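Local coordinates for periplasmic molybdate-binding protein (Azotobacter vinelandii, PDB 1ATG) that binds molybdate and tungstate in a pocket between its two domains and probably passes molybdate to an ABC transporter, at residues 207-210 with 211-214; 19-22 with 23-27. One frame throughout, in Å; residues are numbered along the deposited sequence.

Contact 1 (207-210 with 211-214)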
loop_
_atom_site.group_PDB
_atom_site.type_symbol
_atom_site.label_atom_id
_atom_site.label_comp_id
_atom_site.label_asym_id
_atom_site.label_seq_id
_atom_site.Cartn_x
_atom_site.Cartn_y
_atom_site.Cartn_z
ATOM N N GLU A 207 14.822 -15.546 4.833
ATOM C CA GLU A 207 15.145 -15.034 6.156
ATOM C C GLU A 207 16.198 -13.937 6.083
ATOM O O GLU A 207 16.102 -12.942 6.810
ATOM C CB GLU A 207 15.566 -16.184 7.077
ATOM C CG GLU A 207 14.398 -17.104 7.398
ATOM C CD GLU A 207 14.782 -18.275 8.285
ATOM O OE1 GLU A 207 15.957 -18.694 8.234
ATOM O OE2 GLU A 207 13.898 -18.767 9.017
ATOM N N GLN A 208 17.170 -14.052 5.196
ATOM C CA GLN A 208 18.184 -13.018 5.023
ATOM C C GLN A 208 17.527 -11.721 4.561
ATOM O O GLN A 208 17.809 -10.651 5.094
ATOM C CB GLN A 208 19.269 -13.436 4.029
ATOM C CG GLN A 208 20.334 -12.366 3.839
ATOM C CD GLN A 208 21.423 -12.726 2.862
ATOM O OE1 GLN A 208 22.205 -11.867 2.439
ATOM N NE2 GLN A 208 21.505 -13.999 2.488
ATOM N N PHE A 209 16.665 -11.817 3.546
ATOM C CA PHE A 209 15.984 -10.622 3.034
ATOM C C PHE A 209 15.089 -10.012 4.091
ATOM O O PHE A 209 15.064 -8.780 4.266
ATOM C CB PHE A 209 15.217 -10.982 1.754
ATOM C CG PHE A 209 14.540 -9.793 1.125
ATOM C CD1 PHE A 209 15.291 -8.753 0.610
ATOM C CD2 PHE A 209 13.157 -9.713 1.056
ATOM C CE1 PHE A 209 14.679 -7.654 0.031
ATOM C CE2 PHE A 209 12.551 -8.612 0.478
ATOM C CZ PHE A 209 13.297 -7.582 -0.035
ATOM N N MET A 210 14.351 -10.803 4.849
ATOM C CA MET A 210 13.472 -10.322 5.906
ATOM C C MET A 210 14.275 -9.623 7.001
ATOM O O MET A 210 13.833 -8.610 7.548
ATOM C CB MET A 210 12.605 -11.445 6.457
ATOM C CG MET A 210 11.569 -11.948 5.457
ATOM S SD MET A 210 10.173 -10.841 5.191
ATOM C CE MET A 210 9.064 -11.472 6.458
ATOM N N SER A 211 15.466 -10.143 7.310
ATOM C CA SER A 211 16.349 -9.507 8.279
ATOM C C SER A 211 16.866 -8.178 7.734
ATOM O O SER A 211 16.852 -7.154 8.412
ATOM C CB SER A 211 17.539 -10.402 8.641
ATOM O OG SER A 211 18.499 -9.682 9.409
ATOM N N TRP A 212 17.259 -8.168 6.471
ATOM C CA TRP A 212 17.754 -6.976 5.803
ATOM C C TRP A 212 16.701 -5.868 5.771
ATOM O O TRP A 212 16.987 -4.686 5.951
ATOM C CB TRP A 212 18.196 -7.320 4.374
ATOM C CG TRP A 212 18.751 -6.131 3.646
ATOM C CD1 TRP A 212 20.026 -5.644 3.686
ATOM C CD2 TRP A 212 18.026 -5.287 2.745
ATOM N NE1 TRP A 212 20.125 -4.532 2.893
ATOM C CE2 TRP A 212 18.909 -4.295 2.292
ATOM C CE3 TRP A 212 16.697 -5.264 2.286
ATOM C CZ2 TRP A 212 18.528 -3.298 1.408
ATOM C CZ3 TRP A 212 16.329 -4.275 1.393
ATOM C CH2 TRP A 212 17.229 -3.302 0.962
ATOM N N MET A 213 15.428 -6.262 5.587
ATOM C CA MET A 213 14.324 -5.315 5.584
ATOM C C MET A 213 14.168 -4.527 6.869
ATOM O O MET A 213 13.536 -3.463 6.857
ATOM C CB MET A 213 13.014 -6.067 5.325
ATOM C CG MET A 213 12.825 -6.432 3.859
ATOM S SD MET A 213 12.538 -5.016 2.782
ATOM C CE MET A 213 11.101 -4.274 3.563
ATOM N N LYS A 214 14.737 -5.030 7.967
ATOM C CA LYS A 214 14.693 -4.345 9.244
ATOM C C LYS A 214 15.944 -3.503 9.486
ATOM O O LYS A 214 16.010 -2.791 10.477
ATOM C CB LYS A 214 14.610 -5.380 10.389
ATOM C CG LYS A 214 13.424 -6.326 10.273
ATOM C CD LYS A 214 13.510 -7.468 11.280
ATOM C CE LYS A 214 12.328 -8.413 11.158
ATOM N NZ LYS A 214 12.412 -9.285 9.962
#
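Lys-214 turns its ammonium group back onto the preceding turn, where NZ donates to Met-210 O over 2.9 Å. The aliphatic chain leaves the backbone extended and bends only at its last torsion (chi4 74°), which swings NZ over the carbonyl. The donor stands above the carbonyl plane, 69° out of it, so the bond uses the face of the group. The same lysine makes a cation-pi contact with Phe-75.

Just before it the backbone bonds run from each residue to the fourth one back: Ser-211 N donates to Glu-207 O, Trp-212 N to Gln-208 O and Met-213 N to Phe-209 O, each over 2.9 Å.

The apolar contacts centre on Phe-209. Met-213 runs alongside it in the same direction, resting CG over one face, off towards the rim, 4.2 Å from the ring centroid. The bend at chi2 carries the sulfur onward, and SD comes within 3.9 Å of Phe-209 CZ, a Met-aromatic contact in which the sulfur lies oblique to the ring. Trp-212 approaches differently. Its six-membered ring is nearly parallel to that of Phe-209 (17° between planes) but slid so far along, with centroids 5.9 Å apart, that overlap is slight; the touch is between Phe-209 CE1 and Trp-212 CE3, at 3.9 Å.

The segment lies between helix 11-25 and the sheet: Trp-212 packs on Leu-17 and Gln-20 of that helix, Met-210 on strands 51-53, 75-86 and 191-196, and Phe-209 and Met-213 touch both sides.

Contact 2 (19-22 with 23-27)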
loop_
_atom_site.group_PDB
_atom_site.type_symbol
_atom_site.label_atom_id
_atom_site.label_comp_id
_atom_site.label_asym_id
_atom_site.label_seq_id
_atom_site.Cartn_x
_atom_site.Cartn_y
_atom_site.Cartn_z
ATOM N N GLY A 19 16.671 -3.267 -5.584
ATOM C CA GLY A 19 17.843 -2.723 -6.246
ATOM C C GLY A 19 18.994 -2.582 -5.254
ATOM O O GLY A 19 20.143 -2.962 -5.547
ATOM N N GLN A 20 18.718 -2.038 -4.071
ATOM C CA GLN A 20 19.763 -1.892 -3.063
ATOM C C GLN A 20 20.212 -3.242 -2.538
ATOM O O GLN A 20 21.433 -3.451 -2.342
ATOM C CB GLN A 20 19.267 -0.984 -1.942
ATOM C CG GLN A 20 20.262 -0.774 -0.810
ATOM C CD GLN A 20 21.570 -0.161 -1.251
ATOM O OE1 GLN A 20 22.597 -0.304 -0.562
ATOM N NE2 GLN A 20 21.618 0.505 -2.394
ATOM N N PHE A 21 19.323 -4.186 -2.307
ATOM C CA PHE A 21 19.678 -5.502 -1.795
ATOM C C PHE A 21 20.566 -6.220 -2.798
ATOM O O PHE A 21 21.521 -6.921 -2.427
ATOM C CB PHE A 21 18.410 -6.296 -1.492
ATOM C CG PHE A 21 18.611 -7.654 -0.889
ATOM C CD1 PHE A 21 19.110 -7.798 0.399
ATOM C CD2 PHE A 21 18.286 -8.797 -1.604
ATOM C CE1 PHE A 21 19.274 -9.051 0.955
ATOM C CE2 PHE A 21 18.453 -10.050 -1.048
ATOM C CZ PHE A 21 18.953 -10.184 0.234
ATOM N N ALA A 22 20.267 -6.057 -4.087
ATOM C CA ALA A 22 21.078 -6.645 -5.154
ATOM C C ALA A 22 22.453 -6.011 -5.204
ATOM O O ALA A 22 23.465 -6.741 -5.313
ATOM C CB ALA A 22 20.341 -6.460 -6.476
ATOM N N LYS A 23 22.573 -4.706 -5.092
ATOM C CA LYS A 23 23.868 -4.041 -5.078
ATOM C C LYS A 23 24.699 -4.564 -3.910
ATOM O O LYS A 23 25.901 -4.842 -4.055
ATOM C CB LYS A 23 23.697 -2.531 -4.966
ATOM C CG LYS A 23 24.936 -1.701 -4.715
ATOM C CD LYS A 23 24.625 -0.221 -4.570
ATOM C CE LYS A 23 25.868 0.597 -4.267
ATOM N NZ LYS A 23 26.724 0.784 -5.471
ATOM N N GLN A 24 24.099 -4.669 -2.727
ATOM C CA GLN A 24 24.841 -5.098 -1.555
ATOM C C GLN A 24 25.236 -6.556 -1.546
ATOM O O GLN A 24 26.357 -6.859 -1.094
ATOM C CB GLN A 24 23.974 -4.823 -0.309
ATOM C CG GLN A 24 23.793 -3.347 -0.026
ATOM C CD GLN A 24 22.921 -3.135 1.203
ATOM O OE1 GLN A 24 22.799 -4.031 2.036
ATOM N NE2 GLN A 24 22.364 -1.942 1.311
ATOM N N THR A 25 24.380 -7.464 -1.962
ATOM C CA THR A 25 24.552 -8.885 -1.817
ATOM C C THR A 25 24.722 -9.685 -3.092
ATOM O O THR A 25 25.073 -10.861 -3.011
ATOM C CB THR A 25 23.337 -9.534 -1.094
ATOM O OG1 THR A 25 22.203 -9.529 -1.975
ATOM C CG2 THR A 25 23.006 -8.783 0.184
ATOM N N GLY A 26 24.379 -9.091 -4.227
ATOM C CA GLY A 26 24.453 -9.802 -5.497
ATOM C C GLY A 26 23.200 -10.619 -5.772
ATOM O O GLY A 26 23.085 -11.228 -6.842
ATOM N N HIS A 27 22.261 -10.660 -4.833
ATOM C CA HIS A 27 21.035 -11.418 -4.996
ATOM C C HIS A 27 19.978 -10.591 -5.730
ATOM O O HIS A 27 19.707 -9.444 -5.372
ATOM C CB HIS A 27 20.434 -11.850 -3.656
ATOM C CG HIS A 27 21.177 -12.914 -2.919
ATOM N ND1 HIS A 27 21.245 -14.219 -3.361
ATOM C CD2 HIS A 27 21.879 -12.865 -1.759
ATOM C CE1 HIS A 27 21.964 -14.928 -2.510
ATOM N NE2 HIS A 27 22.361 -14.134 -1.529
#
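Phe-21 and Thr-25 meet in the last turn of helix 11-25, the crossover helix of a beta-alpha-beta unit with strands 2-7 and 29-34, and an ST turn leads the chain out of it. Among the polar contacts, Phe-21 O accepts twice from one residue: Thr-25 N at 2.9 Å and Thr-25 OG1 at 2.7 Å arrive from opposite faces of the carbonyl plane. With chi1 at 71°, OG1 sits between the backbone N and carbonyl carbon of its own residue, where it also accepts from His-27 N (3.1 Å), closing the ST turn. A valine here would probably leave His-27 N without its acceptor and Phe-21 O with one donor fewer, and so let the turn move more freely. Gly-26, with a positive phi of 85°, turns the chain off the helix while its N still bonds to Ala-22 O. Farther back, Gln-24 NE2 points at Gln-20 OE1, the amide planes 69° apart; the 2.5 Å separation is very short and its exact length doubtful.

Contacts to the aromatic ring follow. Thr-25 OG1 lies 3.8 Å above the plane of Phe-21, over its centre, and CG2 makes an off-centre CH-pi contact with the same ring. His-27 CB meets Phe-21 CE2 at 3.7 Å. Last comes a weaker CA-H...O contact, in which the His-27 carbonyl reaches back to the helix, Ala-22 CA to His-27 O being 3.1 Å.

Contact 1 is partly buried and contact 2 lies at the surface, yet both belong to one interface, since side chains of helices 203-212 and 11-25 pack against each other. Phe-21 meets both aromatic residues of contact 1, edge-to-face with Phe-209 and inclined to Trp-212, with Phe-21 CD1 3.6 Å from Trp-212 CD2. A probable hydrogen bond from Trp-212 NE1 to Gln-24 OE1 adds a polar link beside the rings. The chemistry follows the setting: contact 1 sets its methionines against the sheet, with Phe-209 between sheet and helix 11-25 and Trp-212 against that helix, whereas contact 2 relies mainly on amides, a hydroxyl and backbone groups at a helix terminus.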